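Local structure of putative cell surface protein (Streptococcus pyogenes, 4OFQ) at residues Tyr66-Ala74 and Tyr151-Phe161; Ser27-Pro35 and Asn182-Leu191. The protein probably serves as a streptococcal cell-surface adhesin of the antigen I/II family, of which this is the calcium-binding C-terminal region built from beta sandwiches. All coordinates share one frame; numbering follows the deposited sequence. Where two conformers were deposited one is given.

Contact 1. Residues Tyr66-Ala74 and Tyr151-Phe161; sequences YVDDYKDEA and YNLSFKLKQDF. With CA (calcium ion), chain C.
Tyr66 and Tyr151 lie face over face in an offset stack, ring centroids 4.6 Å apart and planes 15° from parallel; the two side chains point in opposite senses as they overlap, with Tyr66 CD2 over the rim of the Tyr151 ring. The Tyr151 hydroxyl ends beside Tyr66 CB, and Gln45 takes its hydrogen bond; the Tyr66 hydroxyl shares one with that of Thr170. The axes of strands 66-70 and 151-157, which belong to different sheets, approach to 11.0 Å and run 26° from parallel, so their inward side chains fill the core of a beta sandwich. Next along it, Leu153 CD1 comes up from the facing strand to within 3.6 Å of Asp68 OD2, a buried carboxylate whose main polar partner is Lys18. Phe155 then packs obliquely on Tyr70, whose hydroxyl bonds to His101.

Beyond the strands, Lys158 N donates to Ala74 O at 2.8 Å. With CG anti to the carbonyl carbon (chi1 -68°) and the rest of the chain extended, Lys158 carries NZ to Asp72 O, 2.7 Å away and nearly in line with the C=O. Ala74 CB sits over the centre of one Phe161 face in a CH-pi contact, while Glu73 OE2 lies in the ring plane at its edge. The packing gives way to solvent here: Glu73 and Asp160 are exposed, and one water donates to both Glu73 O and Asp160 OD1.

On the other side of strand 66-70, calcium is bound by Asp69 OD1 and Tyr70 O, each at 2.4 Å, with a water that also accepts from Asp72 N; Val124 O and Glu126 O add two more ligands. The ion thus holds the strand end and Lys158 the turn after it, consistent with a steadied backbone.

Contact 2. Residues Ser27-Pro35 and Asn182-Leu191; sequences SIDGKSVLP and NIVVNHLSEL
Asn186 reaches across to residues 28-31 and spends ND2 on two carbonyls, 2.9 Å from Ile28 O and 2.9 Å from Lys31 O, both close to the amide plane, the bond to Lys31 being the straighter (162° against 132°). Lys31 O also receives a weak bond from His187 N. Ile28 O also accepts from Lys31 N, closing a type II turn; its two donors come from opposite faces of the carbonyl plane. There Gly30, at a positive phi, gives its N-H to Val185 O at 2.8 Å.

With CG anti to its own N (chi1 -164°), Asp29 turns OD1 to Val185 N, 3.1 Å away. OD2 accepts a hydrogen bond from a water that also donates to Ile183 O and accepts from Asn182 ND2, itself bonded to Lys18 O. Parallel pairing holds Val33 N to His187 O at 2.9 Å and Ser189 N to Val33 O at 3.3 Å. A second water joins the hydroxyls of Ser32 and Ser189. Leu191 CD1, in the conformer given, lies against the CD-CG edge of the Pro35 ring.

Side-chain bonds from Asp29 and Asn186 thus supplement the backbone ones, holding the turn before short edge strand 32-33 to strand 177-188.

From the N terminus, residues 27-35 come first and wait for 182-191, so contact 2 closes the longer loop; contact 1, between 66-74 and 151-161, is nested inside it. Strands 64-70 and 177-188 belong to the same mixed sheet, separated by strand 164-174, with 32-33 at its edge. Contact 1 joins that sheet to the facing antiparallel one through strand 149-157, whereas contact 2 finishes the edge. The two touch directly: Leu157 CD1 packs against Leu34 O, Pro35 O and Leu188 CD1, and Phe161 O against Leu188 CD2. Leu34, Pro35 and Leu191 also touch strand 335-338, linking this corner to the C-terminal part of the chain.

Contact 1. Residues Tyr66-Ala74 and Tyr151-Phe161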
loop_
_atom_site.group_PDB
_atom_site.type_symbol
_atom_site.label_atom_id
_atom_site.label_comp_id
_atom_site.label_asym_id
_atom_site.label_seq_id
_atom_site.Cartn_x
_atom_site.Cartn_y
_atom_site.Cartn_z
ATOM N N TYR A 66 -21.407 -11.593 9.104
ATOM C CA TYR A 66 -20.476 -11.298 8.013
ATOM C C TYR A 66 -19.084 -11.223 8.615
ATOM O O TYR A 66 -18.911 -10.651 9.686
ATOM C CB TYR A 66 -20.836 -9.976 7.325
ATOM C CG TYR A 66 -20.236 -9.850 5.931
ATOM C CD1 TYR A 66 -20.698 -10.647 4.891
ATOM C CD2 TYR A 66 -19.204 -8.948 5.660
ATOM C CE1 TYR A 66 -20.152 -10.556 3.609
ATOM C CE2 TYR A 66 -18.649 -8.844 4.374
ATOM C CZ TYR A 66 -19.135 -9.652 3.354
ATOM O OH TYR A 66 -18.621 -9.579 2.069
ATOM N N VAL A 67 -18.095 -11.793 7.932
ATOM C CA VAL A 67 -16.738 -11.872 8.475
ATOM C C VAL A 67 -15.771 -11.243 7.496
ATOM O O VAL A 67 -15.866 -11.477 6.294
ATOM C CB VAL A 67 -16.302 -13.357 8.730
ATOM C CG1 VAL A 67 -14.799 -13.470 8.973
ATOM C CG2 VAL A 67 -17.052 -13.949 9.922
ATOM N N ASP A 68 -14.850 -10.428 7.995
ATOM C CA ASP A 68 -13.767 -9.986 7.153
ATOM C C ASP A 68 -12.492 -10.558 7.724
ATOM O O ASP A 68 -12.068 -10.181 8.812
ATOM C CB ASP A 68 -13.666 -8.468 7.070
ATOM C CG ASP A 68 -12.582 -8.025 6.093
ATOM O OD1 ASP A 68 -11.396 -8.286 6.375
ATOM O OD2 ASP A 68 -12.927 -7.435 5.052
ATOM N N ASP A 69 -11.897 -11.476 6.973
ATOM C CA ASP A 69 -10.672 -12.152 7.356
ATOM C C ASP A 69 -9.507 -11.494 6.620
ATOM O O ASP A 69 -9.218 -11.811 5.457
ATOM C CB ASP A 69 -10.784 -13.645 6.996
ATOM C CG ASP A 69 -9.564 -14.450 7.395
ATOM O OD1 ASP A 69 -8.535 -13.855 7.772
ATOM O OD2 ASP A 69 -9.628 -15.698 7.314
ATOM N N TYR A 70 -8.845 -10.569 7.298
ATOM C CA TYR A 70 -7.678 -9.897 6.736
ATOM C C TYR A 70 -6.439 -10.681 7.129
ATOM O O TYR A 70 -6.434 -11.350 8.168
ATOM C CB TYR A 70 -7.577 -8.459 7.257
ATOM C CG TYR A 70 -7.485 -8.356 8.777
ATOM C CD1 TYR A 70 -8.633 -8.264 9.562
ATOM C CD2 TYR A 70 -6.254 -8.345 9.422
ATOM C CE1 TYR A 70 -8.555 -8.182 10.951
ATOM C CE2 TYR A 70 -6.165 -8.253 10.809
ATOM C CZ TYR A 70 -7.321 -8.166 11.564
ATOM O OH TYR A 70 -7.222 -8.061 12.940
ATOM N N LYS A 71 -5.393 -10.617 6.303
ATOM C CA LYS A 71 -4.128 -11.269 6.657
ATOM C C LYS A 71 -3.475 -10.499 7.803
ATOM O O LYS A 71 -2.964 -9.385 7.613
ATOM C CB LYS A 71 -3.190 -11.308 5.458
ATOM C CG LYS A 71 -1.847 -11.943 5.758
ATOM C CD LYS A 71 -1.092 -12.195 4.468
ATOM C CE LYS A 71 0.347 -12.614 4.732
ATOM N NZ LYS A 71 1.062 -12.841 3.428
ATOM N N ASP A 72 -3.476 -11.089 8.989
ATOM C CA ASP A 72 -3.099 -10.322 10.173
ATOM C C ASP A 72 -1.592 -10.048 10.309
ATOM O O ASP A 72 -1.186 -9.238 11.129
ATOM C CB ASP A 72 -3.725 -10.907 11.459
ATOM C CG ASP A 72 -3.152 -12.264 11.853
ATOM O OD1 ASP A 72 -1.966 -12.549 11.581
ATOM O OD2 ASP A 72 -3.905 -13.047 12.469
ATOM N N GLU A 73 -0.780 -10.719 9.498
ATOM C CA GLU A 73 0.660 -10.442 9.442
ATOM C C GLU A 73 0.929 -9.174 8.637
ATOM O O GLU A 73 1.956 -8.514 8.807
ATOM C CB GLU A 73 1.402 -11.612 8.795
ATOM C CG GLU A 73 2.914 -11.430 8.716
ATOM C CD GLU A 73 3.565 -12.278 7.628
ATOM O OE1 GLU A 73 2.922 -13.237 7.145
ATOM O OE2 GLU A 73 4.721 -11.975 7.251
ATOM N N ALA A 74 -0.007 -8.837 7.761
ATOM C CA ALA A 74 0.184 -7.766 6.794
ATOM C C ALA A 74 -0.633 -6.534 7.160
ATOM O O ALA A 74 -0.107 -5.422 7.276
ATOM C CB ALA A 74 -0.207 -8.261 5.401
ATOM N N TYR A 151 -20.286 -3.150 2.639
ATOM C CA TYR A 151 -19.350 -2.690 3.658
ATOM C C TYR A 151 -18.217 -1.940 2.963
ATOM O O TYR A 151 -17.615 -2.446 2.019
ATOM C CB TYR A 151 -18.773 -3.875 4.450
ATOM C CG TYR A 151 -19.773 -4.699 5.253
ATOM C CD1 TYR A 151 -20.727 -5.488 4.619
ATOM C CD2 TYR A 151 -19.738 -4.710 6.647
ATOM C CE1 TYR A 151 -21.644 -6.252 5.353
ATOM C CE2 TYR A 151 -20.642 -5.482 7.394
ATOM C CZ TYR A 151 -21.594 -6.246 6.742
ATOM O OH TYR A 151 -22.510 -7.014 7.465
ATOM N N ASN A 152 -17.932 -0.729 3.425
ATOM C CA ASN A 152 -16.818 0.034 2.875
ATOM C C ASN A 152 -15.796 0.228 3.990
ATOM O O ASN A 152 -16.061 0.948 4.950
ATOM C CB ASN A 152 -17.329 1.373 2.357
ATOM C CG ASN A 152 -16.322 2.078 1.490
ATOM O OD1 ASN A 152 -15.238 2.430 1.944
ATOM N ND2 ASN A 152 -16.692 2.323 0.238
ATOM N N LEU A 153 -14.639 -0.426 3.858
ATOM C CA LEU A 153 -13.699 -0.614 4.961
ATOM C C LEU A 153 -12.305 -0.168 4.547
ATOM O O LEU A 153 -11.865 -0.519 3.459
ATOM C CB LEU A 153 -13.610 -2.111 5.288
ATOM C CG LEU A 153 -14.930 -2.844 5.533
ATOM C CD1 LEU A 153 -14.709 -4.355 5.752
ATOM C CD2 LEU A 153 -15.640 -2.212 6.729
ATOM N N SER A 154 -11.605 0.579 5.399
ATOM C CA SER A 154 -10.219 0.961 5.082
ATOM C C SER A 154 -9.242 0.445 6.133
ATOM O O SER A 154 -9.460 0.658 7.330
ATOM C CB SER A 154 -10.087 2.489 4.974
ATOM O OG SER A 154 -10.875 2.979 3.901
ATOM N N PHE A 155 -8.151 -0.189 5.686
ATOM C CA PHE A 155 -7.097 -0.672 6.584
ATOM C C PHE A 155 -5.745 -0.048 6.212
ATOM O O PHE A 155 -5.488 0.259 5.033
ATOM C CB PHE A 155 -6.901 -2.188 6.451
ATOM C CG PHE A 155 -8.059 -3.031 6.935
ATOM C CD1 PHE A 155 -8.192 -3.358 8.287
ATOM C CD2 PHE A 155 -8.957 -3.576 6.027
ATOM C CE1 PHE A 155 -9.229 -4.169 8.719
ATOM C CE2 PHE A 155 -10.007 -4.393 6.457
ATOM C CZ PHE A 155 -10.130 -4.695 7.799
ATOM N N LYS A 156 -4.874 0.092 7.210
ATOM C CA LYS A 156 -3.442 0.334 6.972
ATOM C C LYS A 156 -2.643 -0.969 7.163
ATOM O O LYS A 156 -3.111 -1.906 7.816
ATOM C CB LYS A 156 -2.905 1.357 7.968
ATOM C CG LYS A 156 -3.786 2.579 8.146
ATOM C CD LYS A 156 -3.655 3.555 7.003
ATOM C CE LYS A 156 -4.528 4.788 7.265
ATOM N NZ LYS A 156 -4.401 5.837 6.197
ATOM N N LEU A 157 -1.430 -1.006 6.611
ATOM C CA LEU A 157 -0.512 -2.136 6.807
ATOM C C LEU A 157 0.276 -2.001 8.123
ATOM O O LEU A 157 0.482 -0.894 8.623
ATOM C CB LEU A 157 0.487 -2.189 5.647
ATOM C CG LEU A 157 -0.103 -2.346 4.241
ATOM C CD1 LEU A 157 0.987 -2.268 3.173
ATOM C CD2 LEU A 157 -0.848 -3.671 4.158
ATOM N N LYS A 158 0.731 -3.127 8.673
ATOM C CA LYS A 158 1.630 -3.094 9.825
ATOM C C LYS A 158 2.977 -2.540 9.381
ATOM O O LYS A 158 3.471 -2.897 8.316
ATOM C CB LYS A 158 1.806 -4.494 10.425
ATOM C CG LYS A 158 0.531 -5.056 11.100
ATOM C CD LYS A 158 0.822 -6.403 11.771
ATOM C CE LYS A 158 -0.310 -6.778 12.724
ATOM N NZ LYS A 158 -0.162 -8.113 13.378
ATOM N N GLN A 159 3.580 -1.660 10.169
ATOM C CA GLN A 159 4.858 -1.103 9.722
ATOM C C GLN A 159 5.971 -2.147 9.632
ATOM O O GLN A 159 6.910 -1.981 8.855
ATOM C CB GLN A 159 5.282 0.125 10.536
ATOM C CG GLN A 159 5.013 0.045 12.025
ATOM C CD GLN A 159 5.112 1.407 12.693
ATOM O OE1 GLN A 159 4.192 2.221 12.603
ATOM N NE2 GLN A 159 6.236 1.664 13.357
ATOM N N ASP A 160 5.853 -3.241 10.384
ATOM C CA ASP A 160 6.909 -4.258 10.357
ATOM C C ASP A 160 6.737 -5.297 9.238
ATOM O O ASP A 160 7.573 -6.189 9.069
ATOM C CB ASP A 160 7.109 -4.925 11.734
ATOM C CG ASP A 160 5.872 -5.665 12.228
ATOM O OD1 ASP A 160 4.942 -5.923 11.434
ATOM O OD2 ASP A 160 5.836 -6.001 13.432
ATOM N N PHE A 161 5.655 -5.173 8.476
ATOM C CA PHE A 161 5.453 -6.010 7.305
ATOM C C PHE A 161 6.106 -5.319 6.111
ATOM O O PHE A 161 5.569 -4.354 5.562
ATOM C CB PHE A 161 3.961 -6.258 7.060
ATOM C CG PHE A 161 3.681 -7.179 5.901
ATOM C CD1 PHE A 161 3.858 -8.550 6.025
ATOM C CD2 PHE A 161 3.241 -6.669 4.691
ATOM C CE1 PHE A 161 3.601 -9.401 4.961
ATOM C CE2 PHE A 161 2.983 -7.507 3.624
ATOM C CZ PHE A 161 3.167 -8.883 3.760
HETATM CA CA CA C . -7.087 -13.260 9.527
HETATM O O HOH W 1 -4.778 -13.741 9.394
HETATM O O HOH W 2 3.915 -8.219 10.879
#

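Contact 2. Residues Ser27-Pro35 and Asn182-Leu191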
loop_
_atom_site.group_PDB
_atom_site.type_symbol
_atom_site.label_atom_id
_atom_site.label_comp_id
_atom_site.label_asym_id
_atom_site.label_seq_id
_atom_site.Cartn_x
_atom_site.Cartn_y
_atom_site.Cartn_z
ATOM N N SER A 27 -11.122 -0.983 -9.604
ATOM C CA SER A 27 -10.574 -2.157 -8.913
ATOM C C SER A 27 -9.061 -2.289 -9.094
ATOM O O SER A 27 -8.544 -2.159 -10.202
ATOM C CB SER A 27 -11.271 -3.439 -9.378
ATOM O OG SER A 27 -10.572 -4.577 -8.909
ATOM N N ILE A 28 -8.353 -2.522 -7.992
ATOM C CA ILE A 28 -6.920 -2.760 -8.038
ATOM C C ILE A 28 -6.558 -4.105 -7.416
ATOM O O ILE A 28 -5.446 -4.300 -6.942
ATOM C CB ILE A 28 -6.122 -1.610 -7.390
ATOM C CG1 ILE A 28 -6.668 -1.276 -6.003
ATOM C CG2 ILE A 28 -6.190 -0.359 -8.284
ATOM C CD1 ILE A 28 -5.791 -0.257 -5.247
ATOM N N ASP A 29 -7.512 -5.031 -7.442
ATOM C CA ASP A 29 -7.259 -6.411 -7.067
ATOM C C ASP A 29 -6.091 -6.907 -7.918
ATOM O O ASP A 29 -6.081 -6.720 -9.142
ATOM C CB ASP A 29 -8.506 -7.258 -7.340
ATOM C CG ASP A 29 -8.483 -8.611 -6.630
ATOM O OD1 ASP A 29 -7.462 -8.968 -5.997
ATOM O OD2 ASP A 29 -9.500 -9.330 -6.718
ATOM N N GLY A 30 -5.099 -7.507 -7.269
ATOM C CA GLY A 30 -3.960 -8.069 -7.971
ATOM C C GLY A 30 -2.818 -7.093 -8.210
ATOM O O GLY A 30 -1.798 -7.472 -8.786
ATOM N N LYS A 31 -2.976 -5.840 -7.779
ATOM C CA LYS A 31 -1.968 -4.801 -8.059
ATOM C C LYS A 31 -1.054 -4.536 -6.870
ATOM O O LYS A 31 -1.408 -4.834 -5.726
ATOM C CB LYS A 31 -2.636 -3.484 -8.453
ATOM C CG LYS A 31 -3.692 -3.626 -9.516
ATOM C CD LYS A 31 -3.098 -4.147 -10.795
ATOM C CE LYS A 31 -4.159 -4.257 -11.873
ATOM N NZ LYS A 31 -4.702 -2.935 -12.301
ATOM N N SER A 32 0.114 -3.952 -7.133
ATOM C CA SER A 32 1.036 -3.649 -6.048
ATOM C C SER A 32 0.677 -2.329 -5.344
ATOM O O SER A 32 0.071 -1.411 -5.940
ATOM C CB SER A 32 2.489 -3.635 -6.543
ATOM O OG SER A 32 2.667 -2.666 -7.554
ATOM N N VAL A 33 1.044 -2.253 -4.071
ATOM C CA VAL A 33 0.779 -1.082 -3.240
ATOM C C VAL A 33 2.059 -0.747 -2.486
ATOM O O VAL A 33 3.052 -1.461 -2.610
ATOM C CB VAL A 33 -0.367 -1.342 -2.233
ATOM C CG1 VAL A 33 -1.653 -1.675 -2.977
ATOM C CG2 VAL A 33 0.020 -2.485 -1.252
ATOM N N LEU A 34 2.027 0.331 -1.705
ATOM C CA LEU A 34 3.195 0.829 -0.980
ATOM C C LEU A 34 3.001 0.631 0.531
ATOM O O LEU A 34 1.869 0.448 0.985
ATOM C CB LEU A 34 3.411 2.316 -1.322
ATOM C CG LEU A 34 3.674 2.565 -2.812
ATOM C CD1 LEU A 34 3.713 4.057 -3.132
ATOM C CD2 LEU A 34 4.993 1.908 -3.201
ATOM N N PRO A 35 4.101 0.645 1.313
ATOM C CA PRO A 35 4.020 0.406 2.760
ATOM C C PRO A 35 3.005 1.313 3.491
ATOM O O PRO A 35 2.301 0.880 4.419
ATOM C CB PRO A 35 5.435 0.721 3.230
ATOM C CG PRO A 35 6.302 0.337 2.072
ATOM C CD PRO A 35 5.502 0.697 0.846
ATOM N N ASN A 182 -14.392 -14.298 -2.512
ATOM C CA ASN A 182 -13.126 -14.333 -3.238
ATOM C C ASN A 182 -11.961 -13.798 -2.409
ATOM O O ASN A 182 -12.144 -12.949 -1.529
ATOM C CB ASN A 182 -13.246 -13.494 -4.506
ATOM C CG ASN A 182 -13.638 -12.065 -4.206
ATOM O OD1 ASN A 182 -14.668 -11.817 -3.573
ATOM N ND2 ASN A 182 -12.790 -11.119 -4.599
ATOM N N ILE A 183 -10.752 -14.260 -2.699
ATOM C CA ILE A 183 -9.585 -13.726 -1.991
ATOM C C ILE A 183 -8.974 -12.553 -2.749
ATOM O O ILE A 183 -8.434 -12.721 -3.845
ATOM C CB ILE A 183 -8.520 -14.821 -1.762
ATOM C CG1 ILE A 183 -9.121 -15.960 -0.943
ATOM C CG2 ILE A 183 -7.305 -14.266 -1.037
ATOM C CD1 ILE A 183 -8.248 -17.204 -0.895
ATOM N N VAL A 184 -9.062 -11.360 -2.164
ATOM C CA VAL A 184 -8.442 -10.189 -2.761
ATOM C C VAL A 184 -6.958 -10.202 -2.404
ATOM O O VAL A 184 -6.591 -10.310 -1.233
ATOM C CB VAL A 184 -9.099 -8.900 -2.249
ATOM C CG1 VAL A 184 -8.471 -7.668 -2.912
ATOM C CG2 VAL A 184 -10.608 -8.945 -2.503
ATOM N N VAL A 185 -6.106 -10.101 -3.416
ATOM C CA VAL A 185 -4.669 -10.171 -3.198
ATOM C C VAL A 185 -3.970 -8.915 -3.694
ATOM O O VAL A 185 -4.219 -8.466 -4.814
ATOM C CB VAL A 185 -4.054 -11.371 -3.944
ATOM C CG1 VAL A 185 -2.523 -11.405 -3.778
ATOM C CG2 VAL A 185 -4.708 -12.682 -3.491
ATOM N N ASN A 186 -3.074 -8.368 -2.875
ATOM C CA ASN A 186 -2.210 -7.292 -3.335
ATOM C C ASN A 186 -0.786 -7.549 -2.920
ATOM O O ASN A 186 -0.546 -8.114 -1.862
ATOM C CB ASN A 186 -2.684 -5.960 -2.777
ATOM C CG ASN A 186 -4.030 -5.588 -3.311
ATOM O OD1 ASN A 186 -5.065 -5.908 -2.717
ATOM N ND2 ASN A 186 -4.035 -4.942 -4.462
ATOM N N HIS A 187 0.157 -7.131 -3.761
ATOM C CA HIS A 187 1.563 -7.350 -3.468
ATOM C C HIS A 187 2.132 -6.083 -2.862
ATOM O O HIS A 187 1.882 -4.981 -3.354
ATOM C CB HIS A 187 2.314 -7.732 -4.750
ATOM C CG HIS A 187 3.746 -8.107 -4.529
ATOM N ND1 HIS A 187 4.796 -7.390 -5.064
ATOM C CD2 HIS A 187 4.305 -9.128 -3.833
ATOM C CE1 HIS A 187 5.939 -7.950 -4.707
ATOM N NE2 HIS A 187 5.669 -9.011 -3.966
ATOM N N LEU A 188 2.865 -6.226 -1.766
ATOM C CA LEU A 188 3.584 -5.092 -1.209
ATOM C C LEU A 188 4.963 -5.021 -1.846
ATOM O O LEU A 188 5.777 -5.919 -1.673
ATOM C CB LEU A 188 3.704 -5.192 0.315
ATOM C CG LEU A 188 4.606 -4.122 0.933
ATOM C CD1 LEU A 188 4.132 -2.716 0.562
ATOM C CD2 LEU A 188 4.674 -4.277 2.445
ATOM N N SER A 189 5.213 -3.954 -2.600
ATOM C CA SER A 189 6.526 -3.734 -3.176
ATOM C C SER A 189 7.553 -3.558 -2.066
ATOM O O SER A 189 7.296 -2.864 -1.084
ATOM C CB SER A 189 6.508 -2.493 -4.066
ATOM O OG SER A 189 5.859 -2.770 -5.287
ATOM N N GLU A 190 8.694 -4.220 -2.199
ATOM C CA GLU A 190 9.778 -3.987 -1.262
ATOM C C GLU A 190 10.588 -2.828 -1.803
ATOM O O GLU A 190 11.147 -2.908 -2.897
ATOM C CB GLU A 190 10.657 -5.217 -1.094
ATOM C CG GLU A 190 11.765 -5.008 -0.072
ATOM C CD GLU A 190 12.614 -6.245 0.131
ATOM O OE1 GLU A 190 12.172 -7.340 -0.277
ATOM O OE2 GLU A 190 13.724 -6.118 0.694
ATOM N N LEU A 191 10.639 -1.752 -1.022
ATOM C CA LEU A 191 11.328 -0.530 -1.406
ATOM C C LEU A 191 12.780 -0.591 -0.962
ATOM O O LEU A 191 13.054 -0.792 0.217
ATOM C CB LEU A 191 10.660 0.674 -0.731
ATOM C CG LEU A 191 9.145 0.753 -0.879
ATOM C CD1 LEU A 191 8.597 1.968 -0.137
ATOM C CD2 LEU A 191 8.777 0.803 -2.355
HETATM O O HOH W 3 -10.141 -11.653 -5.998
HETATM O O HOH W 4 4.262 -0.938 -6.137
#